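Local coordinates for protein pre-crRNA processing endonuclease (PDB 3VZH) that is a Cas5d endoribonuclease of the CRISPR system that probably processes precursor CRISPR transcripts into crRNA for defence against mobile genetic elements, at residues N167-I172 with F191-M196; T60-I65 with I201-Q206; F103-D108 with R116-H121. All coordinates share one frame; numbering follows the deposited sequence.

Following the chain from its N terminus, residues 60-65 open interaction 2, whose partner segment 201-206 follows after 135 intervening residues. Inside that long loop lie the other two contacts, in series. Interaction 3 closes first, a short loop of seven residues between its segments, from the end of strand 95-105 to the start of helix 118-130; interaction 1 then joins strand 167-171 to strand 188-197. The latter leads directly into strand 200-213, so interactions 1 and 2 touch: Met-196 SD lies 3.7 Å from Val-64 CB. Interaction 3 sits apart, its centre about 31 Å from that of interaction 1, on the opposite side of the chain's centre. All three reach the same antiparallel sheet.

Interaction 1: residues N167-I172 with F191-M196; sequences NIDLGI and FTKTVM
Ile-168 and Met-196 form a hydrogen-bonded pair at one end of an antiparallel beta ladder interrupted by a beta bulge. Ile-168 N reaches Met-196 O at 2.9 Å, and Met-196 N returns a bond to Ile-168 O. The next rung, Asp-169 with Val-195, is non-hydrogen-bonded. Leu-170 N then donates to Thr-194 O, and Thr-194 N donates to Gly-171 O at 3.1 Å from above the carbonyl plane. Since Thr-194 thus serves two successive residues, the register slips by one before Ile-172 pairs with Lys-193, which is the evidence for the bulge.

The side chains follow this register. Met-196 bends at its last torsion (chi3 63°), which brings CE to 3.6 Å from Ile-168 CG2. At the other end, Ile-172 CG2 meets Phe-191 CB at 3.6 Å, the two side chains crossing at about a right angle. On the face shared by Asp-169, Val-195 and Lys-193, the carboxylate lies over the lysine's aliphatic part: Asp-169 OD1 is 3.3 Å from Lys-193 CD, whereas Lys-193 NZ is 4.7 Å from OD1, too far for a salt bridge, so any attraction is probably a longer-range electrostatic one.

Asp-169 CG stands anti to the backbone N (chi1 -171°), and OD2 turns back to accept from Gly-171 N at 2.7 Å. This Asx turn spans the bulge, where Gly-171 has a positive phi of 80°.

Further out, Leu-170 and Met-196 both touch Val-36, and Thr-194 and Met-196 lean on Ile-201 of the adjoining strand. Farther along that strand Ile-211 is backbone-bonded to Phe-191, and Asp-210 grips two neighbours: its OD2 is hydrogen-bonded to Lys-193 N, its backbone N to Thr-192 OG1.

Interaction 2: residues T60-I65 with I201-Q206; sequences TEVKVI and ITFKAQ
Antiparallel pairing of Val-62 with Ile-201 joins strand 200-213 to strand 55-64, which, judged by strand order, corresponds to the second strand of the RRM-like fold. Val-62 N donates to Ile-201 O, and Ile-201 N returns a nearly straight bond to Val-62 O at 2.8 Å. Thr-60 O takes two donors, Phe-203 N at 3.0 Å and a water. The same water also donates to Phe-203 O at 2.7 Å, bridging the two segments just past the last paired residues.

On one face, Thr-202 OG1 donates to Glu-61 OE2 at 3.0 Å, meeting it on the anti side. Glu-61 OE1 is meanwhile bonded to Tyr-156 OH, so both carboxylate oxygens are held. On the other face, Val-62 CG1 lies between backbone N and carbonyl carbon (chi1 61°), 3.6 Å from Phe-203 CE2. Phe-203 turns its ring edge to Glu-61 N, while Ile-201 CG2 sits over one face near the rim.

Leu-42 of helix 39-49 packs on both Val-62 and Phe-203. Along its other edge, strand 55-64 pairs with strand 95-105, with Thr-60 and Glu-61 forming a classic beta bulge opposite Lys-100.

Interaction 3: residues F103-D108 with R116-H121; sequences FVWNED and RLPAKH
Arg-116 has CG anti to its carbonyl carbon (chi1 -65°) and runs extended from CG to NE, which lays its aliphatic part, CB to CD, along one face of the Trp-105 indole. The two side chains slide past each other in opposite directions. Arg-116 CB sits over the six-membered ring in a CH-pi contact, 3.7 Å from its centroid and 17° off the normal. Farther along, Arg-116 CD is 3.5 Å from Trp-105 CG. The guanidinium has by then passed beyond the ring: one of its faces lies over Trp-105 CB.

Beyond the indole, the arginine meets Glu-107. Arg-116 NH1 bonds to OE1 of Glu-107 at 3.2 Å in a salt bridge, and NH2 adds a weak bond to OE2 at 3.3 Å. The two flat groups stand 76° apart, so this is not the coplanar bidentate pairing: OE1 is met from above the carboxylate plane. Glu-107 OE2 also has a salt bridge to Lys-110, and sharing it between two cations probably stabilises the carboxylate's charge.

The rim of the indole faces the helix start. Pro-118 CD approaches the edge at Trp-105 CZ2, 3.7 Å away, and His-121 CD2 lies near CZ3 at 3.8 Å in a rim-to-rim pair. Phe-103, two residues earlier on the strand, brings CZ to 3.7 Å from His-121 CB.

His-121 is fixed by Tyr-50 OH at ND1 and by the Asp-115 carbonyl at NE2, while its ring meets Phe-55 of the adjacent strand 55-64 edge-to-face. Tyr-4 stacks on Trp-105. The contact thus seats the first turn of helix 118-130 against the end of strand 95-105, which by strand order corresponds to the connection from third strand to second helix of an RRM-like fold.

Interaction 1: residues N167-I172 with F191-M196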
loop_
_atom_site.group_PDB
_atom_site.type_symbol
_atom_site.label_atom_id
_atom_site.label_comp_id
_atom_site.label_asym_id
_atom_site.label_seq_id
_atom_site.Cartn_x
_atom_site.Cartn_y
_atom_site.Cartn_z
ATOM N N ASN A 167 -0.002 20.779 -2.631
ATOM C CA ASN A 167 0.875 19.645 -3.012
ATOM C C ASN A 167 2.215 19.695 -2.295
ATOM O O ASN A 167 2.725 20.748 -1.963
ATOM C CB ASN A 167 1.178 19.637 -4.502
ATOM C CG ASN A 167 -0.096 19.625 -5.368
ATOM O OD1 ASN A 167 -1.191 19.321 -4.905
ATOM N ND2 ASN A 167 0.061 20.058 -6.645
ATOM N N ILE A 168 2.740 18.523 -2.050
ATOM C CA ILE A 168 4.125 18.409 -1.558
ATOM C C ILE A 168 4.911 17.298 -2.220
ATOM O O ILE A 168 4.514 16.162 -2.201
ATOM C CB ILE A 168 4.230 18.310 -0.005
ATOM C CG1 ILE A 168 5.693 18.139 0.500
ATOM C CG2 ILE A 168 3.491 17.149 0.529
ATOM C CD1 ILE A 168 5.839 18.588 1.954
ATOM N N ASP A 169 6.079 17.684 -2.753
ATOM C CA ASP A 169 7.043 16.735 -3.275
ATOM C C ASP A 169 7.846 16.184 -2.126
ATOM O O ASP A 169 8.628 16.896 -1.449
ATOM C CB ASP A 169 7.910 17.492 -4.309
ATOM C CG ASP A 169 8.852 16.561 -5.111
ATOM O OD1 ASP A 169 9.213 16.939 -6.231
ATOM O OD2 ASP A 169 9.209 15.492 -4.621
ATOM N N LEU A 170 7.681 14.884 -1.879
ATOM C CA LEU A 170 8.378 14.200 -0.827
ATOM C C LEU A 170 9.760 13.725 -1.305
ATOM O O LEU A 170 10.483 13.180 -0.524
ATOM C CB LEU A 170 7.487 13.050 -0.265
ATOM C CG LEU A 170 6.164 13.595 0.359
ATOM C CD1 LEU A 170 5.179 12.489 0.609
ATOM C CD2 LEU A 170 6.394 14.341 1.617
ATOM N N GLY A 171 10.155 14.012 -2.564
ATOM C CA GLY A 171 11.554 13.645 -3.006
ATOM C C GLY A 171 11.597 12.195 -3.349
ATOM O O GLY A 171 10.568 11.543 -3.481
ATOM N N ILE A 172 12.797 11.627 -3.391
ATOM C CA ILE A 172 12.908 10.271 -3.850
ATOM C C ILE A 172 12.578 9.289 -2.729
ATOM O O ILE A 172 13.132 9.369 -1.629
ATOM C CB ILE A 172 14.370 9.990 -4.271
ATOM C CG1 ILE A 172 14.829 11.007 -5.315
ATOM C CG2 ILE A 172 14.447 8.618 -4.919
ATOM C CD1 ILE A 172 14.038 10.974 -6.622
ATOM N N PHE A 191 13.280 3.239 -6.962
ATOM C CA PHE A 191 13.054 4.501 -6.207
ATOM C C PHE A 191 12.442 5.491 -7.165
ATOM O O PHE A 191 12.768 5.443 -8.378
ATOM C CB PHE A 191 14.360 5.082 -5.654
ATOM C CG PHE A 191 14.954 4.260 -4.557
ATOM C CD1 PHE A 191 14.827 4.666 -3.217
ATOM C CD2 PHE A 191 15.670 3.104 -4.851
ATOM C CE1 PHE A 191 15.387 3.907 -2.186
ATOM C CE2 PHE A 191 16.232 2.364 -3.821
ATOM C CZ PHE A 191 16.069 2.746 -2.493
ATOM N N THR A 192 11.631 6.420 -6.645
ATOM C CA THR A 192 11.083 7.422 -7.526
ATOM C C THR A 192 10.593 8.630 -6.750
ATOM O O THR A 192 10.357 8.490 -5.556
ATOM C CB THR A 192 9.999 6.836 -8.494
ATOM O OG1 THR A 192 9.993 7.608 -9.729
ATOM C CG2 THR A 192 8.534 6.747 -7.835
ATOM N N LYS A 193 10.562 9.777 -7.451
ATOM C CA LYS A 193 10.048 11.072 -6.973
ATOM C C LYS A 193 8.592 10.857 -6.677
ATOM O O LYS A 193 7.835 10.370 -7.516
ATOM C CB LYS A 193 10.265 12.265 -7.962
ATOM C CG LYS A 193 9.376 13.535 -7.651
ATOM C CD LYS A 193 9.580 14.668 -8.655
ATOM C CE LYS A 193 10.939 14.352 -9.342
ATOM N NZ LYS A 193 11.787 15.432 -9.897
ATOM N N THR A 194 8.201 11.197 -5.455
ATOM C CA THR A 194 6.870 10.861 -4.965
ATOM C C THR A 194 6.176 12.189 -4.574
ATOM O O THR A 194 6.670 12.889 -3.702
ATOM C CB THR A 194 6.992 9.820 -3.789
ATOM O OG1 THR A 194 7.641 8.583 -4.256
ATOM C CG2 THR A 194 5.576 9.532 -3.151
ATOM N N VAL A 195 5.077 12.584 -5.212
ATOM C CA VAL A 195 4.445 13.857 -4.943
ATOM C C VAL A 195 3.058 13.569 -4.425
ATOM O O VAL A 195 2.333 12.785 -4.992
ATOM C CB VAL A 195 4.321 14.715 -6.228
ATOM C CG1 VAL A 195 3.711 16.072 -5.945
ATOM C CG2 VAL A 195 5.721 14.903 -6.829
ATOM N N MET A 196 2.732 14.154 -3.281
ATOM C CA MET A 196 1.401 14.047 -2.682
ATOM C C MET A 196 0.560 15.272 -3.073
ATOM O O MET A 196 0.907 16.406 -2.687
ATOM C CB MET A 196 1.568 13.920 -1.149
ATOM C CG MET A 196 0.245 13.593 -0.444
ATOM S SD MET A 196 0.363 13.425 1.338
ATOM C CE MET A 196 0.901 15.079 1.889
#

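Interaction 2: residues T60-I65 with I201-Q206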
loop_
_atom_site.group_PDB
_atom_site.type_symbol
_atom_site.label_atom_id
_atom_site.label_comp_id
_atom_site.label_asym_id
_atom_site.label_seq_id
_atom_site.Cartn_x
_atom_site.Cartn_y
_atom_site.Cartn_z
ATOM N N THR A 60 -2.876 1.174 -6.572
ATOM C CA THR A 60 -2.735 2.236 -7.601
ATOM C C THR A 60 -2.725 3.649 -7.020
ATOM O O THR A 60 -2.206 4.605 -7.658
ATOM C CB THR A 60 -3.825 2.178 -8.674
ATOM O OG1 THR A 60 -5.119 2.322 -8.067
ATOM C CG2 THR A 60 -3.696 0.868 -9.463
ATOM N N GLU A 61 -3.303 3.811 -5.837
ATOM C CA GLU A 61 -3.494 5.153 -5.281
ATOM C C GLU A 61 -3.627 5.072 -3.767
ATOM O O GLU A 61 -4.193 4.058 -3.235
ATOM C CB GLU A 61 -4.688 5.840 -5.894
ATOM C CG GLU A 61 -4.618 7.347 -5.719
ATOM C CD GLU A 61 -5.710 8.019 -6.528
ATOM O OE1 GLU A 61 -6.855 7.998 -6.111
ATOM O OE2 GLU A 61 -5.397 8.571 -7.599
ATOM N N VAL A 62 -3.079 6.053 -3.053
ATOM C CA VAL A 62 -3.386 6.191 -1.591
ATOM C C VAL A 62 -3.727 7.610 -1.225
ATOM O O VAL A 62 -3.204 8.551 -1.861
ATOM C CB VAL A 62 -2.209 5.682 -0.712
ATOM C CG1 VAL A 62 -0.864 6.475 -0.943
ATOM C CG2 VAL A 62 -2.588 5.725 0.799
ATOM N N LYS A 63 -4.673 7.785 -0.285
ATOM C CA LYS A 63 -5.023 9.100 0.215
ATOM C C LYS A 63 -4.565 9.182 1.660
ATOM O O LYS A 63 -4.936 8.314 2.510
ATOM C CB LYS A 63 -6.525 9.488 0.102
ATOM C CG LYS A 63 -7.055 9.324 -1.324
ATOM C CD LYS A 63 -8.533 9.665 -1.446
ATOM C CE LYS A 63 -8.819 11.053 -1.182
ATOM N NZ LYS A 63 -10.086 11.354 -1.961
ATOM N N VAL A 64 -3.690 10.150 1.927
ATOM C CA VAL A 64 -3.205 10.448 3.299
ATOM C C VAL A 64 -4.195 11.405 3.946
ATOM O O VAL A 64 -4.271 12.595 3.584
ATOM C CB VAL A 64 -1.749 11.056 3.173
ATOM C CG1 VAL A 64 -1.197 11.407 4.555
ATOM C CG2 VAL A 64 -0.829 10.091 2.432
ATOM N N ILE A 65 -5.020 10.885 4.874
ATOM C CA ILE A 65 -6.151 11.668 5.386
ATOM C C ILE A 65 -5.740 12.564 6.496
ATOM O O ILE A 65 -6.309 13.654 6.627
ATOM C CB ILE A 65 -7.275 10.710 5.848
ATOM C CG1 ILE A 65 -7.750 9.903 4.597
ATOM C CG2 ILE A 65 -8.454 11.554 6.368
ATOM C CD1 ILE A 65 -8.208 10.753 3.389
ATOM N N ILE A 201 -1.550 10.195 -3.406
ATOM C CA ILE A 201 -0.309 9.742 -4.056
ATOM C C ILE A 201 -0.736 8.680 -5.068
ATOM O O ILE A 201 -1.301 7.614 -4.673
ATOM C CB ILE A 201 0.736 9.122 -3.095
ATOM C CG1 ILE A 201 1.216 10.185 -2.100
ATOM C CG2 ILE A 201 1.978 8.676 -3.896
ATOM C CD1 ILE A 201 2.003 9.652 -0.959
ATOM N N THR A 202 -0.484 8.959 -6.355
ATOM C CA THR A 202 -0.916 8.038 -7.457
ATOM C C THR A 202 0.329 7.339 -7.919
ATOM O O THR A 202 1.294 7.991 -8.456
ATOM C CB THR A 202 -1.598 8.780 -8.623
ATOM O OG1 THR A 202 -2.637 9.560 -8.097
ATOM C CG2 THR A 202 -2.253 7.831 -9.693
ATOM N N PHE A 203 0.363 6.054 -7.715
ATOM C CA PHE A 203 1.608 5.379 -7.949
ATOM C C PHE A 203 2.001 5.142 -9.401
ATOM O O PHE A 203 1.154 4.857 -10.230
ATOM C CB PHE A 203 1.642 4.056 -7.179
ATOM C CG PHE A 203 1.657 4.281 -5.701
ATOM C CD1 PHE A 203 2.826 4.674 -5.043
ATOM C CD2 PHE A 203 0.460 4.152 -4.980
ATOM C CE1 PHE A 203 2.821 4.931 -3.689
ATOM C CE2 PHE A 203 0.444 4.393 -3.605
ATOM C CZ PHE A 203 1.639 4.773 -2.957
ATOM N N LYS A 204 3.324 5.180 -9.637
ATOM C CA LYS A 204 3.907 4.754 -10.905
ATOM C C LYS A 204 4.097 3.233 -10.846
ATOM O O LYS A 204 4.212 2.617 -9.765
ATOM C CB LYS A 204 5.283 5.456 -11.127
ATOM C CG LYS A 204 5.156 6.945 -11.452
ATOM C CD LYS A 204 6.452 7.585 -11.946
ATOM C CE LYS A 204 6.025 8.896 -12.585
ATOM N NZ LYS A 204 6.940 10.011 -12.321
ATOM N N ALA A 205 4.140 2.599 -12.007
ATOM C CA ALA A 205 4.490 1.206 -12.048
ATOM C C ALA A 205 6.007 1.095 -11.810
ATOM O O ALA A 205 6.773 2.081 -11.997
ATOM C CB ALA A 205 4.118 0.559 -13.374
ATOM N N GLN A 206 6.455 -0.061 -11.348
ATOM C CA GLN A 206 7.862 -0.194 -11.063
ATOM C C GLN A 206 8.690 0.298 -12.237
ATOM O O GLN A 206 9.712 0.968 -12.063
ATOM C CB GLN A 206 8.222 -1.678 -10.827
ATOM C CG GLN A 206 8.011 -2.203 -9.426
ATOM C CD GLN A 206 8.686 -3.585 -9.231
ATOM O OE1 GLN A 206 9.010 -4.298 -10.193
ATOM N NE2 GLN A 206 8.892 -3.951 -7.990
HETATM O O HOH W 1 -1.528 4.328 -10.191
#

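Interaction 3: residues F103-D108 with R116-H121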
loop_
_atom_site.group_PDB
_atom_site.type_symbol
_atom_site.label_atom_id
_atom_site.label_comp_id
_atom_site.label_asym_id
_atom_site.label_seq_id
_atom_site.Cartn_x
_atom_site.Cartn_y
_atom_site.Cartn_z
ATOM N N PHE A 103 -6.718 -6.313 -8.605
ATOM C CA PHE A 103 -5.776 -7.393 -8.871
ATOM C C PHE A 103 -5.828 -7.851 -10.321
ATOM O O PHE A 103 -6.809 -7.609 -11.022
ATOM C CB PHE A 103 -5.947 -8.573 -7.913
ATOM C CG PHE A 103 -7.304 -9.241 -7.932
ATOM C CD1 PHE A 103 -8.226 -8.948 -6.892
ATOM C CD2 PHE A 103 -7.636 -10.174 -8.911
ATOM C CE1 PHE A 103 -9.469 -9.565 -6.879
ATOM C CE2 PHE A 103 -8.864 -10.820 -8.874
ATOM C CZ PHE A 103 -9.782 -10.502 -7.860
ATOM N N VAL A 104 -4.752 -8.494 -10.741
ATOM C CA VAL A 104 -4.624 -9.083 -12.098
ATOM C C VAL A 104 -4.083 -10.523 -11.936
ATOM O O VAL A 104 -3.598 -10.874 -10.847
ATOM C CB VAL A 104 -3.596 -8.256 -12.958
ATOM C CG1 VAL A 104 -4.057 -6.805 -13.085
ATOM C CG2 VAL A 104 -2.203 -8.387 -12.375
ATOM N N TRP A 105 -4.166 -11.371 -12.975
ATOM C CA TRP A 105 -3.637 -12.757 -12.777
ATOM C C TRP A 105 -2.163 -12.665 -12.720
ATOM O O TRP A 105 -1.503 -11.795 -13.402
ATOM C CB TRP A 105 -4.143 -13.726 -13.919
ATOM C CG TRP A 105 -5.675 -13.797 -13.989
ATOM C CD1 TRP A 105 -6.499 -13.652 -15.134
ATOM C CD2 TRP A 105 -6.615 -13.997 -12.871
ATOM N NE1 TRP A 105 -7.822 -13.754 -14.790
ATOM C CE2 TRP A 105 -7.971 -13.972 -13.459
ATOM C CE3 TRP A 105 -6.477 -14.199 -11.485
ATOM C CZ2 TRP A 105 -9.120 -14.128 -12.668
ATOM C CZ3 TRP A 105 -7.607 -14.437 -10.726
ATOM C CH2 TRP A 105 -8.922 -14.290 -11.290
ATOM N N ASN A 106 -1.582 -13.577 -11.921
ATOM C CA ASN A 106 -0.150 -13.635 -11.739
ATOM C C ASN A 106 0.463 -14.475 -12.890
ATOM O O ASN A 106 0.353 -15.695 -12.883
ATOM C CB ASN A 106 0.171 -14.251 -10.354
ATOM C CG ASN A 106 1.661 -14.409 -10.092
ATOM O OD1 ASN A 106 2.490 -13.958 -10.887
ATOM N ND2 ASN A 106 2.018 -15.023 -8.979
ATOM N N GLU A 107 1.149 -13.811 -13.849
ATOM C CA GLU A 107 1.694 -14.513 -15.018
ATOM C C GLU A 107 2.972 -15.253 -14.674
ATOM O O GLU A 107 3.552 -16.004 -15.508
ATOM C CB GLU A 107 1.907 -13.577 -16.242
ATOM C CG GLU A 107 0.595 -13.116 -16.838
ATOM C CD GLU A 107 -0.317 -14.263 -17.307
ATOM O OE1 GLU A 107 -1.458 -13.974 -17.610
ATOM O OE2 GLU A 107 0.044 -15.449 -17.397
ATOM N N ASP A 108 3.425 -15.088 -13.441
ATOM C CA ASP A 108 4.511 -15.959 -12.952
ATOM C C ASP A 108 3.971 -17.289 -12.450
ATOM O O ASP A 108 4.745 -18.174 -12.064
ATOM C CB ASP A 108 5.275 -15.289 -11.825
ATOM C CG ASP A 108 6.041 -14.079 -12.277
ATOM O OD1 ASP A 108 6.385 -14.039 -13.458
ATOM O OD2 ASP A 108 6.294 -13.177 -11.443
ATOM N N ARG A 116 -8.109 -19.245 -11.969
ATOM C CA ARG A 116 -8.343 -17.830 -12.426
ATOM C C ARG A 116 -9.829 -17.542 -12.555
ATOM O O ARG A 116 -10.383 -17.444 -13.690
ATOM C CB ARG A 116 -7.598 -17.494 -13.740
ATOM C CG ARG A 116 -6.101 -17.547 -13.574
ATOM C CD ARG A 116 -5.342 -17.198 -14.824
ATOM N NE ARG A 116 -3.915 -17.228 -14.544
ATOM C CZ ARG A 116 -2.968 -16.743 -15.344
ATOM N NH1 ARG A 116 -3.295 -16.309 -16.562
ATOM N NH2 ARG A 116 -1.697 -16.768 -14.970
ATOM N N LEU A 117 -10.491 -17.408 -11.412
ATOM C CA LEU A 117 -11.951 -17.320 -11.331
ATOM C C LEU A 117 -12.311 -15.977 -10.761
ATOM O O LEU A 117 -12.241 -15.786 -9.537
ATOM C CB LEU A 117 -12.453 -18.459 -10.425
ATOM C CG LEU A 117 -11.996 -19.867 -10.900
ATOM C CD1 LEU A 117 -11.965 -20.951 -9.797
ATOM C CD2 LEU A 117 -12.846 -20.318 -12.088
ATOM N N PRO A 118 -12.668 -15.028 -11.612
ATOM C CA PRO A 118 -12.824 -13.673 -11.146
ATOM C C PRO A 118 -13.944 -13.520 -10.096
ATOM O O PRO A 118 -13.714 -12.827 -9.102
ATOM C CB PRO A 118 -13.169 -12.863 -12.432
ATOM C CG PRO A 118 -13.242 -13.832 -13.531
ATOM C CD PRO A 118 -12.702 -15.142 -13.091
ATOM N N ALA A 119 -15.097 -14.200 -10.256
ATOM C CA ALA A 119 -16.187 -14.010 -9.276
ATOM C C ALA A 119 -15.775 -14.550 -7.922
ATOM O O ALA A 119 -16.111 -13.951 -6.891
ATOM C CB ALA A 119 -17.493 -14.664 -9.748
ATOM N N LYS A 120 -15.062 -15.677 -7.933
ATOM C CA LYS A 120 -14.584 -16.288 -6.690
ATOM C C LYS A 120 -13.661 -15.299 -5.946
ATOM O O LYS A 120 -13.818 -15.016 -4.760
ATOM C CB LYS A 120 -13.773 -17.560 -6.962
ATOM C CG LYS A 120 -13.206 -18.246 -5.678
ATOM C CD LYS A 120 -12.156 -19.324 -6.052
ATOM C CE LYS A 120 -11.370 -19.894 -4.872
ATOM N NZ LYS A 120 -10.475 -20.988 -5.333
ATOM N N HIS A 121 -12.637 -14.828 -6.650
ATOM C CA HIS A 121 -11.625 -13.993 -5.958
ATOM C C HIS A 121 -12.108 -12.623 -5.616
ATOM O O HIS A 121 -11.691 -12.084 -4.555
ATOM C CB HIS A 121 -10.337 -13.943 -6.731
ATOM C CG HIS A 121 -9.637 -15.260 -6.768
ATOM N ND1 HIS A 121 -9.220 -15.893 -5.656
ATOM C CD2 HIS A 121 -9.360 -16.112 -7.827
ATOM C CE1 HIS A 121 -8.572 -17.018 -5.961
ATOM N NE2 HIS A 121 -8.699 -17.203 -7.301
#